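Amino acid amide racemase (Ochrobactrum anthropi, PDB 6GIO) is a pyridoxal-5'-phosphate-binding enzyme of the class-III aminotransferase family, built as a dimer of two copies of the same chain. Local coordinates at residues P260-F265 with Q282-H287; E92-I97 with R104-G109; R121-A126 with A201-P206. All coordinates share one frame; numbering follows the deposited sequence.

Contact 1: residues P260-F265 with Q282-H287; sequences PDMVVF and QWVMDH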
loop_
_atom_site.group_PDB
_atom_site.type_symbol
_atom_site.label_atom_id
_atom_site.label_comp_id
_atom_site.label_asym_id
_atom_site.label_seq_id
_atom_site.Cartn_x
_atom_site.Cartn_y
_atom_site.Cartn_z
ATOM N N PRO C 260 -0.307 10.887 22.720
ATOM C CA PRO C 260 0.691 10.909 21.671
ATOM C C PRO C 260 0.642 12.159 20.800
ATOM O O PRO C 260 -0.394 12.759 20.621
ATOM C CB PRO C 260 0.359 9.655 20.825
ATOM C CG PRO C 260 -1.051 9.291 21.171
ATOM C CD PRO C 260 -1.318 9.819 22.541
ATOM N N ASP C 261 1.775 12.484 20.207
ATOM C CA ASP C 261 1.828 13.437 19.153
ATOM C C ASP C 261 1.255 12.874 17.859
ATOM O O ASP C 261 0.705 13.610 17.044
ATOM C CB ASP C 261 3.300 13.805 18.987
ATOM C CG ASP C 261 3.848 14.554 20.229
ATOM O OD1 ASP C 261 3.272 15.608 20.501
ATOM O OD2 ASP C 261 4.812 14.094 20.905
ATOM N N MET C 262 1.410 11.568 17.638
ATOM C CA MET C 262 1.082 11.005 16.347
ATOM C C MET C 262 0.539 9.629 16.583
ATOM O O MET C 262 1.097 8.886 17.394
ATOM C CB MET C 262 2.331 10.947 15.448
ATOM C CG MET C 262 2.121 10.300 14.063
ATOM S SD MET C 262 3.541 10.324 12.933
ATOM C CE MET C 262 3.563 12.087 12.537
ATOM N N VAL C 263 -0.527 9.280 15.855
ATOM C CA VAL C 263 -1.083 7.944 15.947
ATOM C C VAL C 263 -1.161 7.334 14.561
ATOM O O VAL C 263 -1.546 8.024 13.608
ATOM C CB VAL C 263 -2.488 7.935 16.592
ATOM C CG1 VAL C 263 -2.980 6.504 16.742
ATOM C CG2 VAL C 263 -2.482 8.629 17.952
ATOM N N VAL C 264 -0.776 6.061 14.459
ATOM C CA VAL C 264 -0.794 5.327 13.186
ATOM C C VAL C 264 -1.867 4.255 13.269
ATOM O O VAL C 264 -1.928 3.468 14.273
ATOM C CB VAL C 264 0.587 4.705 12.886
ATOM C CG1 VAL C 264 0.606 3.974 11.519
ATOM C CG2 VAL C 264 1.668 5.777 12.935
ATOM N N PHE C 265 -2.767 4.251 12.260
ATOM C CA PHE C 265 -3.847 3.295 12.215
ATOM C C PHE C 265 -3.743 2.381 11.000
ATOM O O PHE C 265 -3.171 2.758 9.975
ATOM C CB PHE C 265 -5.191 4.002 12.147
ATOM C CG PHE C 265 -5.503 4.895 13.324
ATOM C CD1 PHE C 265 -6.103 4.386 14.447
ATOM C CD2 PHE C 265 -5.304 6.268 13.239
ATOM C CE1 PHE C 265 -6.433 5.204 15.489
ATOM C CE2 PHE C 265 -5.667 7.111 14.280
ATOM C CZ PHE C 265 -6.216 6.572 15.414
ATOM N N GLN C 282 -0.277 19.590 12.753
ATOM C CA GLN C 282 -0.233 20.244 11.431
ATOM C C GLN C 282 1.179 20.639 10.972
ATOM O O GLN C 282 1.550 20.473 9.807
ATOM C CB GLN C 282 -1.158 21.467 11.387
ATOM C CG GLN C 282 -1.147 22.126 10.022
ATOM C CD GLN C 282 -1.983 23.361 9.956
ATOM O OE1 GLN C 282 -2.159 24.073 10.960
ATOM N NE2 GLN C 282 -2.521 23.641 8.755
ATOM N N TRP C 283 1.990 21.116 11.898
ATOM C CA TRP C 283 3.317 21.570 11.526
ATOM C C TRP C 283 4.154 20.416 10.965
ATOM O O TRP C 283 4.973 20.635 10.115
ATOM C CB TRP C 283 4.027 22.295 12.687
ATOM C CG TRP C 283 4.522 21.435 13.838
ATOM C CD1 TRP C 283 3.840 21.094 14.971
ATOM C CD2 TRP C 283 5.812 20.851 13.968
ATOM N NE1 TRP C 283 4.615 20.311 15.770
ATOM C CE2 TRP C 283 5.837 20.161 15.184
ATOM C CE3 TRP C 283 6.955 20.853 13.176
ATOM C CZ2 TRP C 283 6.968 19.469 15.626
ATOM C CZ3 TRP C 283 8.064 20.149 13.601
ATOM C CH2 TRP C 283 8.061 19.468 14.818
ATOM N N VAL C 284 3.907 19.191 11.392
ATOM C CA VAL C 284 4.562 18.021 10.772
ATOM C C VAL C 284 3.860 17.599 9.483
ATOM O O VAL C 284 4.510 17.367 8.453
ATOM C CB VAL C 284 4.534 16.819 11.744
ATOM C CG1 VAL C 284 5.049 15.537 11.078
ATOM C CG2 VAL C 284 5.296 17.154 13.009
ATOM N N MET C 285 2.539 17.482 9.551
ATOM C CA MET C 285 1.760 16.817 8.517
ATOM C C MET C 285 1.660 17.654 7.237
ATOM O O MET C 285 1.517 17.122 6.121
ATOM C CB MET C 285 0.383 16.434 9.061
ATOM C CG MET C 285 0.444 15.476 10.225
ATOM S SD MET C 285 1.220 13.870 9.852
ATOM C CE MET C 285 0.150 13.240 8.581
ATOM N N ASP C 286 1.765 18.969 7.408
ATOM C CA ASP C 286 1.831 19.902 6.291
ATOM C C ASP C 286 3.267 20.306 5.943
ATOM O O ASP C 286 3.465 21.358 5.350
ATOM C CB ASP C 286 1.031 21.170 6.605
ATOM C CG ASP C 286 -0.453 20.959 6.525
ATOM O OD1 ASP C 286 -0.913 19.820 6.187
ATOM O OD2 ASP C 286 -1.170 21.957 6.822
ATOM N N HIS C 287 4.253 19.472 6.267
ATOM C CA HIS C 287 5.694 19.819 6.090
ATOM C C HIS C 287 6.002 20.302 4.663
ATOM O O HIS C 287 6.665 21.303 4.494
ATOM C CB HIS C 287 6.585 18.619 6.447
ATOM C CG HIS C 287 7.993 18.737 5.963
ATOM N ND1 HIS C 287 8.911 19.579 6.554
ATOM C CD2 HIS C 287 8.652 18.102 4.960
ATOM C CE1 HIS C 287 10.069 19.477 5.922
ATOM N NE2 HIS C 287 9.935 18.600 4.940
#

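Contact 2: residues E92-I97 with R104-G109; sequences EDLLRI and RRVWFG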
loop_
_atom_site.group_PDB
_atom_site.type_symbol
_atom_site.label_atom_id
_atom_site.label_comp_id
_atom_site.label_asym_id
_atom_site.label_seq_id
_atom_site.Cartn_x
_atom_site.Cartn_y
_atom_site.Cartn_z
ATOM N N GLU C 92 -12.260 13.639 9.304
ATOM C CA GLU C 92 -13.010 14.364 10.342
ATOM C C GLU C 92 -13.383 13.404 11.469
ATOM O O GLU C 92 -13.231 13.738 12.654
ATOM C CB GLU C 92 -14.287 15.015 9.751
ATOM C CG GLU C 92 -14.039 16.213 8.864
ATOM C CD GLU C 92 -15.229 16.584 7.985
ATOM O OE1 GLU C 92 -16.145 15.765 7.797
ATOM O OE2 GLU C 92 -15.216 17.691 7.413
ATOM N N ASP C 93 -13.855 12.196 11.103
ATOM C CA ASP C 93 -14.156 11.148 12.111
ATOM C C ASP C 93 -12.946 10.787 12.976
ATOM O O ASP C 93 -13.084 10.646 14.213
ATOM C CB ASP C 93 -14.626 9.828 11.504
ATOM C CG ASP C 93 -15.973 9.926 10.804
ATOM O OD1 ASP C 93 -16.678 10.930 10.975
ATOM O OD2 ASP C 93 -16.316 8.982 10.033
ATOM N N LEU C 94 -11.779 10.595 12.335
ATOM C CA LEU C 94 -10.562 10.185 13.064
ATOM C C LEU C 94 -10.085 11.312 13.959
ATOM O O LEU C 94 -9.595 11.062 15.069
ATOM C CB LEU C 94 -9.470 9.791 12.109
ATOM C CG LEU C 94 -9.691 8.425 11.417
ATOM C CD1 LEU C 94 -8.752 8.275 10.232
ATOM C CD2 LEU C 94 -9.471 7.301 12.393
ATOM N N LEU C 95 -10.196 12.540 13.495
ATOM C CA LEU C 95 -9.878 13.691 14.409
ATOM C C LEU C 95 -10.805 13.751 15.610
ATOM O O LEU C 95 -10.354 13.938 16.728
ATOM C CB LEU C 95 -9.889 15.022 13.673
ATOM C CG LEU C 95 -8.727 15.070 12.682
ATOM C CD1 LEU C 95 -8.748 16.320 11.814
ATOM C CD2 LEU C 95 -7.402 14.944 13.386
ATOM N N ARG C 96 -12.094 13.563 15.388
ATOM C CA ARG C 96 -13.057 13.568 16.455
ATOM C C ARG C 96 -12.824 12.430 17.459
ATOM O O ARG C 96 -12.892 12.665 18.640
ATOM C CB ARG C 96 -14.477 13.470 15.854
ATOM C CG ARG C 96 -15.633 13.543 16.846
ATOM C CD ARG C 96 -17.003 13.426 16.150
ATOM N NE ARG C 96 -17.031 12.312 15.192
ATOM C CZ ARG C 96 -17.327 11.042 15.486
ATOM N NH1 ARG C 96 -17.667 10.679 16.727
ATOM N NH2 ARG C 96 -17.290 10.126 14.527
ATOM N N ILE C 97 -12.571 11.198 17.003
ATOM C CA ILE C 97 -12.422 10.091 17.953
ATOM C C ILE C 97 -11.040 9.959 18.606
ATOM O O ILE C 97 -10.842 9.136 19.490
ATOM C CB ILE C 97 -12.827 8.722 17.341
ATOM C CG1 ILE C 97 -11.811 8.206 16.337
ATOM C CG2 ILE C 97 -14.218 8.806 16.746
ATOM C CD1 ILE C 97 -11.936 6.705 16.048
ATOM N N ARG C 104 -4.318 19.617 13.742
ATOM C CA ARG C 104 -3.858 18.287 13.354
ATOM C C ARG C 104 -4.383 17.988 11.945
ATOM O O ARG C 104 -5.351 18.605 11.478
ATOM C CB ARG C 104 -4.362 17.219 14.330
ATOM C CG ARG C 104 -3.939 17.462 15.773
ATOM C CD ARG C 104 -4.449 16.383 16.703
ATOM N NE ARG C 104 -5.897 16.434 16.780
ATOM C CZ ARG C 104 -6.692 15.410 16.996
ATOM N NH1 ARG C 104 -6.218 14.195 17.192
ATOM N NH2 ARG C 104 -7.986 15.614 17.027
ATOM N N ARG C 105 -3.724 17.079 11.256
ATOM C CA ARG C 105 -4.186 16.629 9.942
ATOM C C ARG C 105 -3.958 15.120 9.809
ATOM O O ARG C 105 -3.214 14.488 10.603
ATOM C CB ARG C 105 -3.432 17.333 8.829
ATOM C CG ARG C 105 -3.463 18.852 8.877
ATOM C CD ARG C 105 -4.822 19.384 8.486
ATOM N NE ARG C 105 -4.888 20.831 8.370
ATOM C CZ ARG C 105 -5.144 21.685 9.361
ATOM N NH1 ARG C 105 -5.344 21.248 10.583
ATOM N NH2 ARG C 105 -5.205 22.999 9.115
ATOM N N VAL C 106 -4.572 14.594 8.748
ATOM C CA VAL C 106 -4.646 13.174 8.467
ATOM C C VAL C 106 -4.106 12.871 7.073
ATOM O O VAL C 106 -4.438 13.542 6.096
ATOM C CB VAL C 106 -6.083 12.723 8.504
ATOM C CG1 VAL C 106 -6.163 11.200 8.401
ATOM C CG2 VAL C 106 -6.707 13.243 9.788
ATOM N N TRP C 107 -3.242 11.889 6.998
ATOM C CA TRP C 107 -2.782 11.364 5.729
ATOM C C TRP C 107 -3.352 9.997 5.664
ATOM O O TRP C 107 -3.406 9.343 6.657
ATOM C CB TRP C 107 -1.249 11.289 5.752
ATOM C CG TRP C 107 -0.560 10.525 4.667
ATOM C CD1 TRP C 107 -0.014 11.048 3.552
ATOM C CD2 TRP C 107 -0.259 9.105 4.649
ATOM N NE1 TRP C 107 0.576 10.045 2.809
ATOM C CE2 TRP C 107 0.456 8.849 3.468
ATOM C CE3 TRP C 107 -0.534 8.025 5.522
ATOM C CZ2 TRP C 107 0.922 7.567 3.123
ATOM C CZ3 TRP C 107 -0.075 6.716 5.145
ATOM C CH2 TRP C 107 0.631 6.528 3.955
ATOM N N PHE C 108 -3.707 9.542 4.476
ATOM C CA PHE C 108 -4.175 8.170 4.257
ATOM C C PHE C 108 -3.244 7.314 3.427
ATOM O O PHE C 108 -2.599 7.812 2.502
ATOM C CB PHE C 108 -5.510 8.209 3.526
ATOM C CG PHE C 108 -6.649 8.660 4.386
ATOM C CD1 PHE C 108 -7.095 7.864 5.449
ATOM C CD2 PHE C 108 -7.256 9.904 4.166
ATOM C CE1 PHE C 108 -8.129 8.284 6.269
ATOM C CE2 PHE C 108 -8.320 10.310 4.958
ATOM C CZ PHE C 108 -8.749 9.517 6.024
ATOM N N GLY C 109 -3.241 6.004 3.697
ATOM C CA GLY C 109 -2.476 5.076 2.867
ATOM C C GLY C 109 -3.218 3.776 2.790
ATOM O O GLY C 109 -4.436 3.743 3.026
#

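Contact 3: residues R121-A126 with A201-P206; sequences RVLTAA and AVFIEP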
loop_
_atom_site.group_PDB
_atom_site.type_symbol
_atom_site.label_atom_id
_atom_site.label_comp_id
_atom_site.label_asym_id
_atom_site.label_seq_id
_atom_site.Cartn_x
_atom_site.Cartn_y
_atom_site.Cartn_z
ATOM N N ARG C 121 9.475 9.031 7.426
ATOM C CA ARG C 121 9.941 10.016 6.423
ATOM C C ARG C 121 9.580 11.446 6.858
ATOM O O ARG C 121 10.432 12.294 6.831
ATOM C CB ARG C 121 9.288 9.728 5.072
ATOM C CG ARG C 121 9.737 8.436 4.410
ATOM C CD ARG C 121 9.414 8.423 2.933
ATOM N NE ARG C 121 9.861 9.603 2.239
ATOM C CZ ARG C 121 9.167 10.265 1.337
ATOM N NH1 ARG C 121 8.194 9.673 0.669
ATOM N NH2 ARG C 121 9.437 11.534 1.129
ATOM N N VAL C 122 8.367 11.662 7.339
ATOM C CA VAL C 122 7.917 13.029 7.599
ATOM C C VAL C 122 8.365 13.514 8.960
ATOM O O VAL C 122 8.586 14.720 9.177
ATOM C CB VAL C 122 6.379 13.163 7.414
ATOM C CG1 VAL C 122 5.616 12.474 8.524
ATOM C CG2 VAL C 122 5.975 14.627 7.277
ATOM N N LEU C 123 8.483 12.589 9.899
ATOM C CA LEU C 123 8.997 12.981 11.238
ATOM C C LEU C 123 10.457 13.474 11.173
ATOM O O LEU C 123 10.805 14.537 11.730
ATOM C CB LEU C 123 8.856 11.850 12.222
ATOM C CG LEU C 123 7.462 11.497 12.721
ATOM C CD1 LEU C 123 7.487 10.067 13.260
ATOM C CD2 LEU C 123 7.015 12.462 13.796
ATOM N N THR C 124 11.298 12.732 10.468
ATOM C CA THR C 124 12.719 13.118 10.369
ATOM C C THR C 124 12.833 14.442 9.610
ATOM O O THR C 124 13.524 15.360 10.067
ATOM C CB THR C 124 13.544 12.031 9.720
ATOM O OG1 THR C 124 12.893 11.616 8.532
ATOM C CG2 THR C 124 13.646 10.843 10.641
ATOM N N ALA C 125 12.079 14.569 8.516
ATOM C CA ALA C 125 12.150 15.757 7.671
ATOM C C ALA C 125 11.641 16.967 8.432
ATOM O O ALA C 125 12.290 17.983 8.412
ATOM C CB ALA C 125 11.370 15.570 6.367
ATOM N N ALA C 126 10.523 16.842 9.163
ATOM C CA ALA C 126 9.906 18.022 9.805
ATOM C C ALA C 126 10.642 18.465 11.059
ATOM O O ALA C 126 10.733 19.680 11.367
ATOM C CB ALA C 126 8.447 17.729 10.126
ATOM N N ALA C 201 11.731 11.032 17.026
ATOM C CA ALA C 201 10.562 10.344 17.508
ATOM C C ALA C 201 10.881 9.045 18.207
ATOM O O ALA C 201 11.919 8.430 17.944
ATOM C CB ALA C 201 9.682 10.036 16.323
ATOM N N VAL C 202 9.954 8.602 19.060
ATOM C CA VAL C 202 9.985 7.261 19.656
ATOM C C VAL C 202 8.752 6.594 19.154
ATOM O O VAL C 202 7.671 7.206 19.191
ATOM C CB VAL C 202 9.991 7.268 21.221
ATOM C CG1 VAL C 202 8.950 8.203 21.797
ATOM C CG2 VAL C 202 9.823 5.865 21.804
ATOM N N PHE C 203 8.916 5.342 18.691
ATOM C CA PHE C 203 7.798 4.535 18.230
ATOM C C PHE C 203 7.396 3.492 19.232
ATOM O O PHE C 203 8.221 2.628 19.620
ATOM C CB PHE C 203 8.139 3.830 16.939
ATOM C CG PHE C 203 8.000 4.692 15.711
ATOM C CD1 PHE C 203 8.932 5.675 15.437
ATOM C CD2 PHE C 203 6.957 4.464 14.793
ATOM C CE1 PHE C 203 8.828 6.455 14.278
ATOM C CE2 PHE C 203 6.850 5.218 13.649
ATOM C CZ PHE C 203 7.788 6.220 13.377
ATOM N N ILE C 204 6.112 3.510 19.577
ATOM C CA ILE C 204 5.565 2.699 20.691
ATOM C C ILE C 204 4.405 1.843 20.217
ATOM O O ILE C 204 3.376 2.403 19.756
ATOM C CB ILE C 204 5.006 3.597 21.814
ATOM C CG1 ILE C 204 6.102 4.409 22.490
ATOM C CG2 ILE C 204 4.267 2.771 22.854
ATOM C CD1 ILE C 204 5.552 5.510 23.400
ATOM N N GLU C 205 4.563 0.517 20.278
ATOM C CA GLU C 205 3.415 -0.370 20.297
ATOM C C GLU C 205 2.881 -0.455 21.753
ATOM O O GLU C 205 3.630 -0.834 22.662
ATOM C CB GLU C 205 3.800 -1.795 19.857
ATOM C CG GLU C 205 4.307 -1.970 18.437
ATOM C CD GLU C 205 4.364 -3.443 18.040
ATOM O OE1 GLU C 205 5.423 -3.973 17.736
ATOM O OE2 GLU C 205 3.332 -4.097 18.032
ATOM N N PRO C 206 1.593 -0.151 21.974
ATOM C CA PRO C 206 1.013 -0.223 23.327
ATOM C C PRO C 206 0.780 -1.638 23.839
ATOM O O PRO C 206 0.635 -1.832 25.026
ATOM C CB PRO C 206 -0.282 0.556 23.212
ATOM C CG PRO C 206 -0.670 0.466 21.771
ATOM C CD PRO C 206 0.603 0.296 20.972
#

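Contact 1: residues P260-F265 with Q282-H287
Met262 meets Val284 and Met285 through a single atom, its terminal methyl CE. The methyl lies 4.0 Å from CG1 of Val284. It also lies 4.0 Å from SD of Met285. Both approaches are apolar, and no hydrogen bond joins the two segments. The Met262 chain runs extended from the strand, with CG anti to the backbone N (chi1 177°), and turns only at its last torsion. The CA atoms of Met262 and Val284 are 9.6 Å apart, and the extended methionine spans much of that distance. The side chains of Met262 and Val284 lie roughly perpendicular. Met285 is bent at its second and third torsions, and its sulfur faces the methyl of Met262. All three residues are buried, yet only 80 Å² is buried between the segments, both sides together, so this is a point of touch and not a broad interface.

Another flank of 282-287 is polar and partly exposed. Here the Gln282 amide, as modelled, reaches Asp286 OD2 through NE2 at 2.9 Å. The pair spans the short helix 282-285 from its first residue to the one just past its end. Asp286 OD1 takes a hydrogen bond from the backbone N of Glu17 of the second subunit, so this flank belongs to the dimer interface. Trp283, on another side of the helix, is exposed to solvent, with CG2 of Val284 lying over the centre of one face of its indole.

Strand 262-265 lies in the large mixed sheet between strands 234-238 and 276-281. Helix 282-285 follows directly on strand 276-281. Met262 also packs on Val278 of that strand and on Ala119 of helix 112-127, while Val284 rests on Leu234 of strand 234-238.

Contact 2: residues E92-I97 with R104-G109
Leu95 and Arg104 join helix 85-97 to strand 104-109, an edge strand, within this chain, of the seven-stranded mixed sheet in the large domain of a fold-type I (aspartate aminotransferase-like) PLP enzyme. The local axes pass 8.7 Å apart at an angle of 130°.

The apolar contacts come from two neighbouring leucines. Leu95 CG lies 4.0 Å from CG2 of Val106, and the two side chains run alongside each other, pointing opposite ways. Leu94 reaches further along the strand, where its CD1 approaches CE1 of Phe108 at 4.0 Å, obliquely to the ring. CG1 of Val106 sits over the rim of one face of that ring. Leu94 also packs on Leu310 of helix 300-315, and Leu95 on Val14 of the second subunit.

The polar contact is a hydrogen bond from Arg104 NH2 to the backbone O of Leu95, 2.9 Å long. It is bent, with an N-H...O angle of 148°. The acceptor is close to the guanidinium plane, but the donor is tilted 28° from the carbonyl plane. A weak bond from Arg104 NH1 to Thr98 O gives the same group a second carbonyl partner.

Leu95 thus meets the guanidinium in two ways: its O at the edge, and its methyl CD2 over the centre of one face, 3.7 Å from Arg104 CZ.

Contact 3: residues R121-A126 with A201-P206
Leu123 reaches from the helix with its methyl CD1 and overlaps two side chains of the strand at once. CD1 is 3.8 Å from CB of Ala201 and 3.9 Å from CZ of Phe203. With CG beside the backbone N (chi1 -72°), the leucine branch points at the sheet. It comes toward the ring of Phe203 from the opposite direction and meets the CZ and CE1 end obliquely. The small side chain of Ala201 is consistent with a close approach of the helix: CA of Leu123 and CA of Ala201 are 7.0 Å apart. The three residues are buried, and no hydrogen bond crosses between the segments.

This is helix-on-sheet packing in the large, PLP-binding domain, with helix 112-127 lying against strand 199-204. Leu123 also touches Leu234 and Val236 of the adjacent strand 234-238.

Past the strand end the chain leads to the cofactor. The Phe203 ring meets that of His140, a residue of the PLP pocket. Glu205, two residues on, lines the pocket and touches PLP. Its carboxylate is held by two hydrogen bonds, OE1 with Tyr139 N and OE2 with Ser209 OG.

All three contacts reach the same seven-stranded mixed sheet. Along the chain, contact 2 comes first, then contact 3, then contact 1. Contact 1 is central in space: its centre is about 10 Å from that of contact 2 and about 9 Å from that of contact 3. Contacts 2 and 3 lie about 17 Å apart between centres and do not touch, although strand 104-109 leads into helix 112-127. Met285 CE packs 3.7 Å from Trp107 CB, and Met262 CE 3.7 Å from Leu123 CD2. Contact 1 thus touches both of the others. All three have residues near the second subunit, and contact 3 includes Glu205 of the PLP pocket.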